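Mandelate racemase/muconate lactonizing enzyme/Enolase superfamily (Rhodobacter sphaeroides, PDB 2HZG) is of unknown function but belongs to the enolase superfamily, in which an N-terminal capping domain is joined to a TIM-type barrel carrying the metal site. Local coordinates at residues L10-M15 with P50-F55; A28-V33 with I39-C44; G169-G174 with D181-A186; L196-G201 with P216-A221. One frame throughout, in Å; residues are numbered along the deposited sequence.

Contact 1: L10-M15 with P50-F55; sequences LFYLSM and PSIAAF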
loop_
_atom_site.group_PDB
_atom_site.type_symbol
_atom_site.label_atom_id
_atom_site.label_comp_id
_atom_site.label_asym_id
_atom_site.label_seq_id
_atom_site.Cartn_x
_atom_site.Cartn_y
_atom_site.Cartn_z
ATOM N N LEU A 10 -14.981 -15.348 -6.166
ATOM C CA LEU A 10 -13.850 -15.255 -5.251
ATOM C C LEU A 10 -13.932 -16.366 -4.219
ATOM O O LEU A 10 -14.901 -16.438 -3.464
ATOM C CB LEU A 10 -13.886 -13.898 -4.545
ATOM C CG LEU A 10 -13.974 -12.626 -5.418
ATOM C CD1 LEU A 10 -13.850 -11.341 -4.548
ATOM C CD2 LEU A 10 -12.916 -12.635 -6.527
ATOM N N PHE A 11 -12.890 -17.193 -4.168
ATOM C CA PHE A 11 -12.830 -18.365 -3.306
ATOM C C PHE A 11 -11.760 -18.187 -2.240
ATOM O O PHE A 11 -10.575 -18.198 -2.541
ATOM C CB PHE A 11 -12.519 -19.605 -4.150
ATOM C CG PHE A 11 -13.594 -19.936 -5.149
ATOM C CD1 PHE A 11 -14.580 -20.879 -4.830
ATOM C CD2 PHE A 11 -13.634 -19.299 -6.393
ATOM C CE1 PHE A 11 -15.581 -21.196 -5.743
ATOM C CE2 PHE A 11 -14.639 -19.604 -7.318
ATOM C CZ PHE A 11 -15.618 -20.556 -6.985
ATOM N N TYR A 12 -12.199 -18.007 -0.994
ATOM C CA TYR A 12 -11.288 -17.896 0.145
ATOM C C TYR A 12 -10.946 -19.331 0.547
ATOM O O TYR A 12 -11.810 -20.058 1.018
ATOM C CB TYR A 12 -11.984 -17.150 1.298
ATOM C CG TYR A 12 -11.150 -16.791 2.537
ATOM C CD1 TYR A 12 -9.878 -17.343 2.779
ATOM C CD2 TYR A 12 -11.678 -15.923 3.501
ATOM C CE1 TYR A 12 -9.145 -17.006 3.942
ATOM C CE2 TYR A 12 -10.963 -15.580 4.657
ATOM C CZ TYR A 12 -9.707 -16.118 4.878
ATOM O OH TYR A 12 -9.017 -15.761 6.032
ATOM N N LEU A 13 -9.703 -19.751 0.316
ATOM C CA LEU A 13 -9.299 -21.090 0.708
ATOM C C LEU A 13 -8.362 -21.028 1.899
ATOM O O LEU A 13 -7.554 -20.107 1.988
ATOM C CB LEU A 13 -8.604 -21.819 -0.455
ATOM C CG LEU A 13 -9.405 -21.964 -1.758
ATOM C CD1 LEU A 13 -8.628 -22.883 -2.702
ATOM C CD2 LEU A 13 -10.812 -22.488 -1.476
ATOM N N SER A 14 -8.439 -22.026 2.785
ATOM C CA SER A 14 -7.509 -22.074 3.910
ATOM C C SER A 14 -7.225 -23.506 4.350
ATOM O O SER A 14 -8.116 -24.345 4.345
ATOM C CB SER A 14 -8.072 -21.282 5.119
ATOM O OG SER A 14 -7.122 -21.187 6.171
ATOM N N MET A 15 -5.977 -23.759 4.730
ATOM C CA MET A 15 -5.609 -24.914 5.560
ATOM C C MET A 15 -6.473 -24.883 6.833
ATOM O O MET A 15 -6.887 -23.794 7.263
ATOM C CB MET A 15 -4.130 -24.826 5.948
ATOM C CG MET A 15 -3.137 -25.133 4.801
ATOM S SD MET A 15 -3.261 -26.825 4.163
ATOM C CE MET A 15 -2.380 -27.707 5.447
ATOM N N PRO A 50 -9.763 -8.987 3.435
ATOM C CA PRO A 50 -9.603 -7.588 2.999
ATOM C C PRO A 50 -9.662 -7.438 1.489
ATOM O O PRO A 50 -10.206 -6.448 0.996
ATOM C CB PRO A 50 -8.208 -7.221 3.519
ATOM C CG PRO A 50 -8.035 -8.075 4.731
ATOM C CD PRO A 50 -8.642 -9.409 4.290
ATOM N N SER A 51 -9.109 -8.410 0.752
ATOM C CA SER A 51 -9.192 -8.399 -0.706
ATOM C C SER A 51 -10.630 -8.559 -1.191
ATOM O O SER A 51 -11.069 -7.791 -2.044
ATOM C CB SER A 51 -8.291 -9.476 -1.329
ATOM O OG SER A 51 -6.950 -9.256 -0.948
ATOM N N ILE A 52 -11.357 -9.542 -0.653
ATOM C CA ILE A 52 -12.782 -9.694 -0.990
ATOM C C ILE A 52 -13.543 -8.397 -0.668
ATOM O O ILE A 52 -14.360 -7.940 -1.466
ATOM C CB ILE A 52 -13.458 -10.886 -0.237
ATOM C CG1 ILE A 52 -12.937 -12.243 -0.753
ATOM C CG2 ILE A 52 -14.989 -10.800 -0.361
ATOM C CD1 ILE A 52 -13.179 -13.422 0.255
ATOM N N ALA A 53 -13.273 -7.812 0.509
ATOM C CA ALA A 53 -13.877 -6.523 0.879
ATOM C C ALA A 53 -13.584 -5.412 -0.136
ATOM O O ALA A 53 -14.494 -4.660 -0.493
ATOM C CB ALA A 53 -13.480 -6.109 2.298
ATOM N N ALA A 54 -12.342 -5.331 -0.624
ATOM C CA ALA A 54 -11.973 -4.405 -1.703
ATOM C C ALA A 54 -12.789 -4.646 -2.981
ATOM O O ALA A 54 -13.119 -3.710 -3.701
ATOM C CB ALA A 54 -10.426 -4.455 -2.002
ATOM N N PHE A 55 -13.108 -5.905 -3.264
ATOM C CA PHE A 55 -13.942 -6.240 -4.437
ATOM C C PHE A 55 -15.402 -5.773 -4.363
ATOM O O PHE A 55 -15.961 -5.338 -5.377
ATOM C CB PHE A 55 -13.906 -7.750 -4.757
ATOM C CG PHE A 55 -14.347 -8.058 -6.150
ATOM C CD1 PHE A 55 -13.589 -7.633 -7.235
ATOM C CD2 PHE A 55 -15.554 -8.713 -6.387
ATOM C CE1 PHE A 55 -14.010 -7.875 -8.535
ATOM C CE2 PHE A 55 -15.982 -8.967 -7.702
ATOM C CZ PHE A 55 -15.215 -8.545 -8.763
#
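L10 makes the main approach to the helix 50-55, and one branch of it does nearly all the touching. With CG anti to the carbonyl carbon (chi1 -53°), CD1 is brought to the helix, where it touches two side chains, F55 and I52. It lies 3.6 Å from F55 CB and 3.6 Å from F55 CD2, so the methyl sits in the corner between the first side-chain carbon and the near side of the ring. I52 CG1 is also close, 4.0 Å from L10 CD1. Two residues on, Y12 again faces the helix, but more lightly: its CB is 4.1 Å from I52 CD1, and Y12 also packs on P58 of the second subunit. I52 thus meets both strand residues, while within segment 10-15 F55 meets only L10.

The axes of strand 10-14 and helix segment 50-55 approach to 9.9 Å, nearly antiparallel at 168°. M102 of helix 99-118 touches both L10 and F55. The contact is an example of alpha/beta packing, a helix laid against an edge strand of the three-stranded sheet in the capping domain. Between these segments the helix meets the strand through buried apolar side-chain atoms alone, with no hydrogen bond or charge pair to direct them.

Contact 2: A28-V33 with I39-C44; sequences ALLVRV and IGWGEC
The W41 indole has the side chain of R32 laid over one of its faces and L30 at its edge. R32 CB stands 3.6 Å from the centroid of the W41 six-membered ring and almost exactly on the ring normal, a clear CH-pi contact. With CG anti to the backbone N (chi1 -176°), the arginine chain then runs on across the same face, R32 CD coming within 3.5 Å of W41 CZ2. A bend at chi3 afterwards turns the guanidinium 69° from the indole plane, so it is the aliphatic stem that packs on the ring, while NH2 goes to a salt bridge with D9. At the W41 rim, L30 CB lies 3.9 Å from W41 CZ3. Separately, I39 CG2 packs 3.7 Å from R32 CG. On the same side of the sheet as W41 and R32, L30 CD2 lies 3.6 Å from E43 CG; E43 OE1 is hydrogen-bonded with S308 OG.

The backbones form an antiparallel beta hairpin of the N-terminal capping domain. V31 and G42 are a hydrogen-bonded pair, with V31 N to G42 O and G42 N to V31 O both at 2.8 Å, and V33 repeats the pattern with G40. Both valines therefore stand opposite glycines, on the face where C44 SG meets V31 CG2.

Strand 27-35 is the middle of three, pairing with strand 5-14 along its other edge. Helix 99-118 packs against V31, V33 and C44, helix 48-56 against L29, and the W41 indole also meets the F11 ring.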
loop_
_atom_site.group_PDB
_atom_site.type_symbol
_atom_site.label_atom_id
_atom_site.label_comp_id
_atom_site.label_asym_id
_atom_site.label_seq_id
_atom_site.Cartn_x
_atom_site.Cartn_y
_atom_site.Cartn_z
ATOM N N ALA A 28 -5.347 -18.943 0.611
ATOM C CA ALA A 28 -5.347 -18.431 -0.760
ATOM C C ALA A 28 -6.634 -17.691 -1.053
ATOM O O ALA A 28 -7.672 -17.968 -0.458
ATOM C CB ALA A 28 -5.157 -19.583 -1.799
ATOM N N LEU A 29 -6.555 -16.735 -1.971
ATOM C CA LEU A 29 -7.757 -16.181 -2.567
ATOM C C LEU A 29 -7.699 -16.466 -4.066
ATOM O O LEU A 29 -6.872 -15.898 -4.772
ATOM C CB LEU A 29 -7.928 -14.681 -2.280
ATOM C CG LEU A 29 -9.218 -14.078 -2.895
ATOM C CD1 LEU A 29 -10.499 -14.660 -2.296
ATOM C CD2 LEU A 29 -9.223 -12.574 -2.734
ATOM N N LEU A 30 -8.555 -17.379 -4.528
ATOM C CA LEU A 30 -8.609 -17.723 -5.947
ATOM C C LEU A 30 -9.724 -16.936 -6.629
ATOM O O LEU A 30 -10.726 -16.592 -6.015
ATOM C CB LEU A 30 -8.825 -19.235 -6.134
ATOM C CG LEU A 30 -7.745 -20.216 -5.645
ATOM C CD1 LEU A 30 -8.046 -21.607 -6.196
ATOM C CD2 LEU A 30 -6.339 -19.798 -6.080
ATOM N N VAL A 31 -9.528 -16.644 -7.903
ATOM C CA VAL A 31 -10.435 -15.767 -8.617
ATOM C C VAL A 31 -10.798 -16.466 -9.907
ATOM O O VAL A 31 -9.915 -16.776 -10.711
ATOM C CB VAL A 31 -9.772 -14.395 -8.975
ATOM C CG1 VAL A 31 -10.750 -13.521 -9.753
ATOM C CG2 VAL A 31 -9.277 -13.636 -7.716
ATOM N N ARG A 32 -12.091 -16.717 -10.098
ATOM C CA ARG A 32 -12.558 -17.288 -11.358
ATOM C C ARG A 32 -13.347 -16.226 -12.094
ATOM O O ARG A 32 -14.377 -15.763 -11.598
ATOM C CB ARG A 32 -13.440 -18.530 -11.122
ATOM C CG ARG A 32 -13.869 -19.229 -12.431
ATOM C CD ARG A 32 -14.849 -20.379 -12.207
ATOM N NE ARG A 32 -16.050 -19.953 -11.500
ATOM C CZ ARG A 32 -16.781 -20.730 -10.702
ATOM N NH1 ARG A 32 -16.445 -22.012 -10.510
ATOM N NH2 ARG A 32 -17.850 -20.221 -10.093
ATOM N N VAL A 33 -12.867 -15.844 -13.271
ATOM C CA VAL A 33 -13.561 -14.870 -14.101
ATOM C C VAL A 33 -14.277 -15.634 -15.228
ATOM O O VAL A 33 -13.698 -16.566 -15.813
ATOM C CB VAL A 33 -12.582 -13.821 -14.685
ATOM C CG1 VAL A 33 -13.320 -12.825 -15.594
ATOM C CG2 VAL A 33 -11.841 -13.069 -13.554
ATOM N N ILE A 39 -13.695 -19.276 -19.270
ATOM C CA ILE A 39 -13.238 -19.201 -17.878
ATOM C C ILE A 39 -11.749 -18.862 -17.809
ATOM O O ILE A 39 -10.959 -19.265 -18.668
ATOM C CB ILE A 39 -13.529 -20.559 -17.126
ATOM C CG1 ILE A 39 -15.043 -20.816 -17.048
ATOM C CG2 ILE A 39 -12.951 -20.589 -15.717
ATOM C CD1 ILE A 39 -15.828 -19.747 -16.298
ATOM N N GLY A 40 -11.369 -18.096 -16.795
ATOM C CA GLY A 40 -9.968 -17.982 -16.421
ATOM C C GLY A 40 -9.827 -17.935 -14.919
ATOM O O GLY A 40 -10.736 -17.477 -14.211
ATOM N N TRP A 41 -8.681 -18.396 -14.426
ATOM C CA TRP A 41 -8.430 -18.419 -12.996
ATOM C C TRP A 41 -7.194 -17.623 -12.680
ATOM O O TRP A 41 -6.232 -17.595 -13.466
ATOM C CB TRP A 41 -8.186 -19.849 -12.507
ATOM C CG TRP A 41 -9.399 -20.665 -12.355
ATOM C CD1 TRP A 41 -9.968 -21.480 -13.313
ATOM C CD2 TRP A 41 -10.203 -20.808 -11.175
ATOM N NE1 TRP A 41 -11.076 -22.114 -12.792
ATOM C CE2 TRP A 41 -11.247 -21.722 -11.487
ATOM C CE3 TRP A 41 -10.146 -20.259 -9.877
ATOM C CZ2 TRP A 41 -12.219 -22.098 -10.555
ATOM C CZ3 TRP A 41 -11.124 -20.633 -8.953
ATOM C CH2 TRP A 41 -12.152 -21.537 -9.302
ATOM N N GLY A 42 -7.213 -17.018 -11.499
ATOM C CA GLY A 42 -6.041 -16.339 -10.966
ATOM C C GLY A 42 -5.993 -16.495 -9.451
ATOM O O GLY A 42 -6.927 -17.022 -8.841
ATOM N N GLU A 43 -4.900 -16.034 -8.851
ATOM C CA GLU A 43 -4.697 -16.143 -7.421
ATOM C C GLU A 43 -4.102 -14.820 -6.892
ATOM O O GLU A 43 -3.136 -14.291 -7.453
ATOM C CB GLU A 43 -3.766 -17.324 -7.120
ATOM C CG GLU A 43 -3.489 -17.586 -5.623
ATOM C CD GLU A 43 -2.639 -18.845 -5.414
ATOM O OE1 GLU A 43 -2.695 -19.754 -6.282
ATOM O OE2 GLU A 43 -1.911 -18.918 -4.392
ATOM N N CYS A 44 -4.708 -14.287 -5.831
ATOM C CA CYS A 44 -4.171 -13.102 -5.154
ATOM C C CYS A 44 -3.242 -13.570 -4.040
ATOM O O CYS A 44 -3.630 -14.405 -3.220
ATOM C CB CYS A 44 -5.302 -12.279 -4.521
ATOM S SG CYS A 44 -6.596 -11.771 -5.649
#

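Contact 3: G169-G174 with D181-A186; sequences GPIGRG and DQIMAA. With NA (sodium ion), chain D.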
loop_
_atom_site.group_PDB
_atom_site.type_symbol
_atom_site.label_atom_id
_atom_site.label_comp_id
_atom_site.label_asym_id
_atom_site.label_seq_id
_atom_site.Cartn_x
_atom_site.Cartn_y
_atom_site.Cartn_z
ATOM N N GLY A 169 11.770 -17.948 9.439
ATOM C CA GLY A 169 11.999 -18.724 10.669
ATOM C C GLY A 169 12.673 -17.795 11.673
ATOM O O GLY A 169 12.255 -16.646 11.837
ATOM N N PRO A 170 13.725 -18.283 12.370
ATOM C CA PRO A 170 14.393 -17.407 13.359
ATOM C C PRO A 170 15.460 -16.455 12.821
ATOM O O PRO A 170 16.106 -15.758 13.620
ATOM C CB PRO A 170 15.036 -18.404 14.326
ATOM C CG PRO A 170 15.306 -19.633 13.487
ATOM C CD PRO A 170 14.286 -19.650 12.351
ATOM N N ILE A 171 15.674 -16.418 11.506
ATOM C CA ILE A 171 16.808 -15.683 10.979
ATOM C C ILE A 171 16.667 -14.184 11.334
ATOM O O ILE A 171 15.562 -13.632 11.309
ATOM C CB ILE A 171 17.029 -15.933 9.444
ATOM C CG1 ILE A 171 18.511 -15.790 9.056
ATOM C CG2 ILE A 171 16.044 -15.111 8.576
ATOM C CD1 ILE A 171 19.425 -16.922 9.657
ATOM N N GLY A 172 17.785 -13.583 11.743
ATOM C CA GLY A 172 17.865 -12.172 12.081
ATOM C C GLY A 172 17.131 -11.748 13.333
ATOM O O GLY A 172 17.173 -10.581 13.682
ATOM N N ARG A 173 16.462 -12.679 14.017
ATOM C CA ARG A 173 15.647 -12.343 15.193
ATOM C C ARG A 173 16.465 -12.115 16.464
ATOM O O ARG A 173 15.996 -11.456 17.399
ATOM C CB ARG A 173 14.582 -13.413 15.463
ATOM C CG ARG A 173 13.583 -13.576 14.314
ATOM C CD ARG A 173 12.328 -14.332 14.733
ATOM N NE ARG A 173 11.378 -13.436 15.384
ATOM C CZ ARG A 173 10.511 -12.655 14.740
ATOM N NH1 ARG A 173 10.463 -12.649 13.409
ATOM N NH2 ARG A 173 9.687 -11.877 15.430
ATOM N N GLY A 174 17.670 -12.667 16.492
ATOM C CA GLY A 174 18.553 -12.598 17.661
ATOM C C GLY A 174 19.945 -12.164 17.248
ATOM O O GLY A 174 20.123 -11.156 16.548
ATOM N N ASP A 181 25.176 -19.814 12.641
ATOM C CA ASP A 181 24.929 -21.246 12.840
ATOM C C ASP A 181 23.914 -21.775 11.813
ATOM O O ASP A 181 24.113 -22.825 11.216
ATOM C CB ASP A 181 24.423 -21.492 14.256
ATOM C CG ASP A 181 25.535 -21.370 15.325
ATOM O OD1 ASP A 181 26.732 -21.327 14.975
ATOM O OD2 ASP A 181 25.188 -21.299 16.516
ATOM N N GLN A 182 22.850 -21.004 11.595
ATOM C CA GLN A 182 21.803 -21.350 10.633
ATOM C C GLN A 182 22.325 -21.379 9.198
ATOM O O GLN A 182 22.059 -22.315 8.449
ATOM C CB GLN A 182 20.638 -20.352 10.750
ATOM C CG GLN A 182 19.771 -20.544 11.967
ATOM C CD GLN A 182 18.779 -21.710 11.807
ATOM O OE1 GLN A 182 18.807 -22.429 10.812
ATOM N NE2 GLN A 182 17.914 -21.887 12.784
ATOM N N ILE A 183 23.053 -20.337 8.820
ATOM C CA ILE A 183 23.527 -20.158 7.452
ATOM C C ILE A 183 24.600 -21.190 7.111
ATOM O O ILE A 183 24.605 -21.760 6.018
ATOM C CB ILE A 183 24.011 -18.684 7.237
ATOM C CG1 ILE A 183 22.798 -17.719 7.291
ATOM C CG2 ILE A 183 24.752 -18.520 5.924
ATOM C CD1 ILE A 183 23.164 -16.230 7.503
ATOM N N MET A 184 25.503 -21.429 8.063
ATOM C CA MET A 184 26.537 -22.461 7.904
ATOM C C MET A 184 25.944 -23.862 7.807
ATOM O O MET A 184 26.421 -24.678 7.023
ATOM C CB MET A 184 27.549 -22.380 9.041
ATOM C CG MET A 184 28.422 -21.122 8.998
ATOM S SD MET A 184 29.265 -20.928 7.412
ATOM C CE MET A 184 29.352 -19.137 7.338
ATOM N N ALA A 185 24.898 -24.123 8.584
ATOM C CA ALA A 185 24.162 -25.397 8.521
ATOM C C ALA A 185 23.476 -25.587 7.154
ATOM O O ALA A 185 23.545 -26.669 6.575
ATOM C CB ALA A 185 23.164 -25.505 9.666
ATOM N N ALA A 186 22.872 -24.520 6.620
ATOM C CA ALA A 186 22.364 -24.529 5.232
ATOM C C ALA A 186 23.459 -24.893 4.220
ATOM O O ALA A 186 23.269 -25.771 3.363
ATOM C CB ALA A 186 21.722 -23.175 4.880
HETATM NA NA NA D . 19.509 -8.925 16.702
HETATM O O HOH W 1 18.805 -8.690 14.513
HETATM O O HOH W 2 17.346 -8.850 17.614
HETATM O O HOH W 3 20.545 -9.009 19.011
#
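I171 and Q182 form the close-packed heart of this contact. I171 holds CG1 anti to its backbone N (chi1 -151°); this and a bent chi2 (68°) bring CD1 to the helix, 3.8 Å from Q182 CB and 4.2 Å from I183 CG1, in the notch between two consecutive residues. Beside it P170 CG rests 3.5 Å from Q182 NE2, the proline ring crossing the glutamine at about a right angle. That approach is plain packing: the amide is fixed from elsewhere, OE1 by T149 and NE2 by the carbonyl of G143, and a chain bent at chi2 holds it against the proline.

The far side of the loop is open and watery by comparison. P170 to R173 make a type II turn, with G172 at the third position, where positive phi suits glycine. Just past the turn G174 O binds a sodium ion at 2.3 Å, and three waters are its other modelled ligands. Two of them tie the ion back to the turn: one donates to G172 O at 2.6 Å, another to R173 O at 2.9 Å. The ion thus has a single protein ligand here and is otherwise held through solvent, while R173 reaches Y91 of the second subunit.

The segment 169-174 is the link from strand 163-167 to helix 176-190, within a beta-alpha unit of the barrel. Helix 146-158 flanks Q182 on one side, helix 215-220 packs on I183 and M184, and the I171 side chain also lies against V200 after the next strand.

Contact 4: L196-G201 with P216-A221; sequences LMVDVG and PTLDAA. With NA (sodium ion), chain C.
V198 and L218 meet through torsions that present one methyl of each to the other. V198 has CG1 anti to its backbone N (chi1 176°), which sets CG2 beside that N; L218 has CG anti to its carbonyl carbon (chi1 -67°) and extends from there toward the strand. V198 CG2 and L218 CD2 come within 3.8 Å, the side chains crossing at a slant. Two residues back along the strand, L196 CD2 reaches A221 CB only at 4.5 Å, a looser touch where the helix has ended.

D199, just after V198, turns from the helix layer to the metal. Its OD2 binds a sodium ion at 2.3 Å, and E227, E254 and three waters supply the other ligands. OD1 is gripped separately: G201 N donates to it at 3.0 Å, closing an Asx turn from above the carboxylate plane, 38° out of it. A water bound to the ion also donates to D199 OD1, at 2.5 Å. These bonds would restrain the rotation of the carboxylate, consistent with OD2 staying on the metal.

Metal ligands at the C-terminal ends of successive barrel strands are a hallmark of the enolase superfamily. Here strand 195-199 lies between 163-167 and 225-227, with helix 215-220 outside; I183 of helix 176-190 packs beside both L218 and A221, and L226 backs L218 from the following strand.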
loop_
_atom_site.group_PDB
_atom_site.type_symbol
_atom_site.label_atom_id
_atom_site.label_comp_id
_atom_site.label_asym_id
_atom_site.label_seq_id
_atom_site.Cartn_x
_atom_site.Cartn_y
_atom_site.Cartn_z
ATOM N N LEU A 196 23.394 -20.886 -2.797
ATOM C CA LEU A 196 22.691 -20.670 -1.550
ATOM C C LEU A 196 22.234 -19.222 -1.474
ATOM O O LEU A 196 23.022 -18.298 -1.703
ATOM C CB LEU A 196 23.562 -21.028 -0.338
ATOM C CG LEU A 196 22.969 -20.828 1.060
ATOM C CD1 LEU A 196 21.713 -21.671 1.302
ATOM C CD2 LEU A 196 24.015 -21.124 2.126
ATOM N N MET A 197 20.949 -19.040 -1.176
ATOM C CA MET A 197 20.376 -17.715 -1.025
ATOM C C MET A 197 19.756 -17.620 0.363
ATOM O O MET A 197 19.356 -18.636 0.941
ATOM C CB MET A 197 19.344 -17.436 -2.114
ATOM C CG MET A 197 19.927 -17.323 -3.529
ATOM S SD MET A 197 20.362 -18.914 -4.313
ATOM C CE MET A 197 18.792 -19.571 -4.671
ATOM N N VAL A 198 19.701 -16.395 0.889
ATOM C CA VAL A 198 19.144 -16.134 2.204
ATOM C C VAL A 198 18.132 -14.996 2.138
ATOM O O VAL A 198 18.401 -13.943 1.558
ATOM C CB VAL A 198 20.253 -15.814 3.247
ATOM C CG1 VAL A 198 19.643 -15.441 4.628
ATOM C CG2 VAL A 198 21.239 -16.990 3.362
ATOM N N ASP A 199 16.974 -15.236 2.737
ATOM C CA ASP A 199 15.877 -14.275 2.758
ATOM C C ASP A 199 15.533 -13.982 4.206
ATOM O O ASP A 199 15.158 -14.874 4.954
ATOM C CB ASP A 199 14.694 -14.897 2.004
ATOM C CG ASP A 199 13.384 -14.114 2.151
ATOM O OD1 ASP A 199 13.352 -12.976 2.662
ATOM O OD2 ASP A 199 12.345 -14.687 1.729
ATOM N N VAL A 200 15.683 -12.727 4.607
ATOM C CA VAL A 200 15.458 -12.341 6.006
ATOM C C VAL A 200 14.126 -11.644 6.305
ATOM O O VAL A 200 13.901 -11.177 7.429
ATOM C CB VAL A 200 16.663 -11.554 6.600
ATOM C CG1 VAL A 200 17.924 -12.437 6.545
ATOM C CG2 VAL A 200 16.895 -10.236 5.873
ATOM N N GLY A 201 13.244 -11.600 5.312
ATOM C CA GLY A 201 11.891 -11.123 5.538
ATOM C C GLY A 201 11.772 -9.756 6.200
ATOM O O GLY A 201 10.968 -9.584 7.115
ATOM N N PRO A 216 29.854 -10.643 6.675
ATOM C CA PRO A 216 30.949 -11.641 6.673
ATOM C C PRO A 216 30.475 -13.096 6.698
ATOM O O PRO A 216 31.033 -13.919 5.999
ATOM C CB PRO A 216 31.736 -11.311 7.948
ATOM C CG PRO A 216 31.451 -9.832 8.168
ATOM C CD PRO A 216 30.005 -9.671 7.784
ATOM N N THR A 217 29.472 -13.394 7.511
ATOM C CA THR A 217 28.924 -14.737 7.617
ATOM C C THR A 217 28.347 -15.180 6.269
ATOM O O THR A 217 28.604 -16.287 5.812
ATOM C CB THR A 217 27.796 -14.781 8.651
ATOM O OG1 THR A 217 28.288 -14.301 9.914
ATOM C CG2 THR A 217 27.256 -16.195 8.800
ATOM N N LEU A 218 27.554 -14.312 5.653
ATOM C CA LEU A 218 26.966 -14.609 4.341
ATOM C C LEU A 218 28.069 -14.871 3.306
ATOM O O LEU A 218 27.970 -15.806 2.508
ATOM C CB LEU A 218 26.057 -13.469 3.881
ATOM C CG LEU A 218 24.770 -13.252 4.685
ATOM C CD1 LEU A 218 24.234 -11.818 4.495
ATOM C CD2 LEU A 218 23.687 -14.300 4.334
ATOM N N ASP A 219 29.121 -14.059 3.323
ATOM C CA ASP A 219 30.220 -14.246 2.369
ATOM C C ASP A 219 31.014 -15.530 2.670
ATOM O O ASP A 219 31.403 -16.237 1.749
ATOM C CB ASP A 219 31.140 -13.020 2.295
ATOM C CG ASP A 219 30.587 -11.905 1.381
ATOM O OD1 ASP A 219 29.537 -12.102 0.701
ATOM O OD2 ASP A 219 31.208 -10.812 1.353
ATOM N N ALA A 220 31.206 -15.844 3.953
ATOM C CA ALA A 220 31.919 -17.070 4.349
ATOM C C ALA A 220 31.165 -18.329 3.868
ATOM O O ALA A 220 31.784 -19.324 3.490
ATOM C CB ALA A 220 32.150 -17.102 5.876
ATOM N N ALA A 221 29.832 -18.269 3.878
ATOM C CA ALA A 221 28.985 -19.358 3.380
ATOM C C ALA A 221 28.782 -19.319 1.865
ATOM O O ALA A 221 28.086 -20.165 1.309
ATOM C CB ALA A 221 27.639 -19.352 4.102
HETATM NA NA NA C . 11.026 -13.763 0.033
HETATM O O HOH W 4 11.139 -11.905 2.184
HETATM O O HOH W 5 8.811 -14.157 1.032
HETATM O O HOH W 6 10.544 -16.090 -0.943
#

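Overall arrangement
The four contacts fall into two pairs, one in each domain. Contacts 1 and 2, with centres about 10 Å apart, share the three-stranded antiparallel sheet of the capping domain; strands 5-14 and 27-35 are hydrogen-bonded neighbours in the sheet, and the hairpin of contact 2 falls within the chain that contact 1 spans. Contacts 3 and 4 follow later, in the barrel, where helix 176-190 leads into strand 195-199; their centres are about 9 Å apart and their side chains touch. Between the pairs the centres lie about 33 to 35 Å apart, with nearest atoms about 16 to 19 Å. The pairs thus sample the packing of the two domains separately, and the sodium bound by D199 belongs to the barrel.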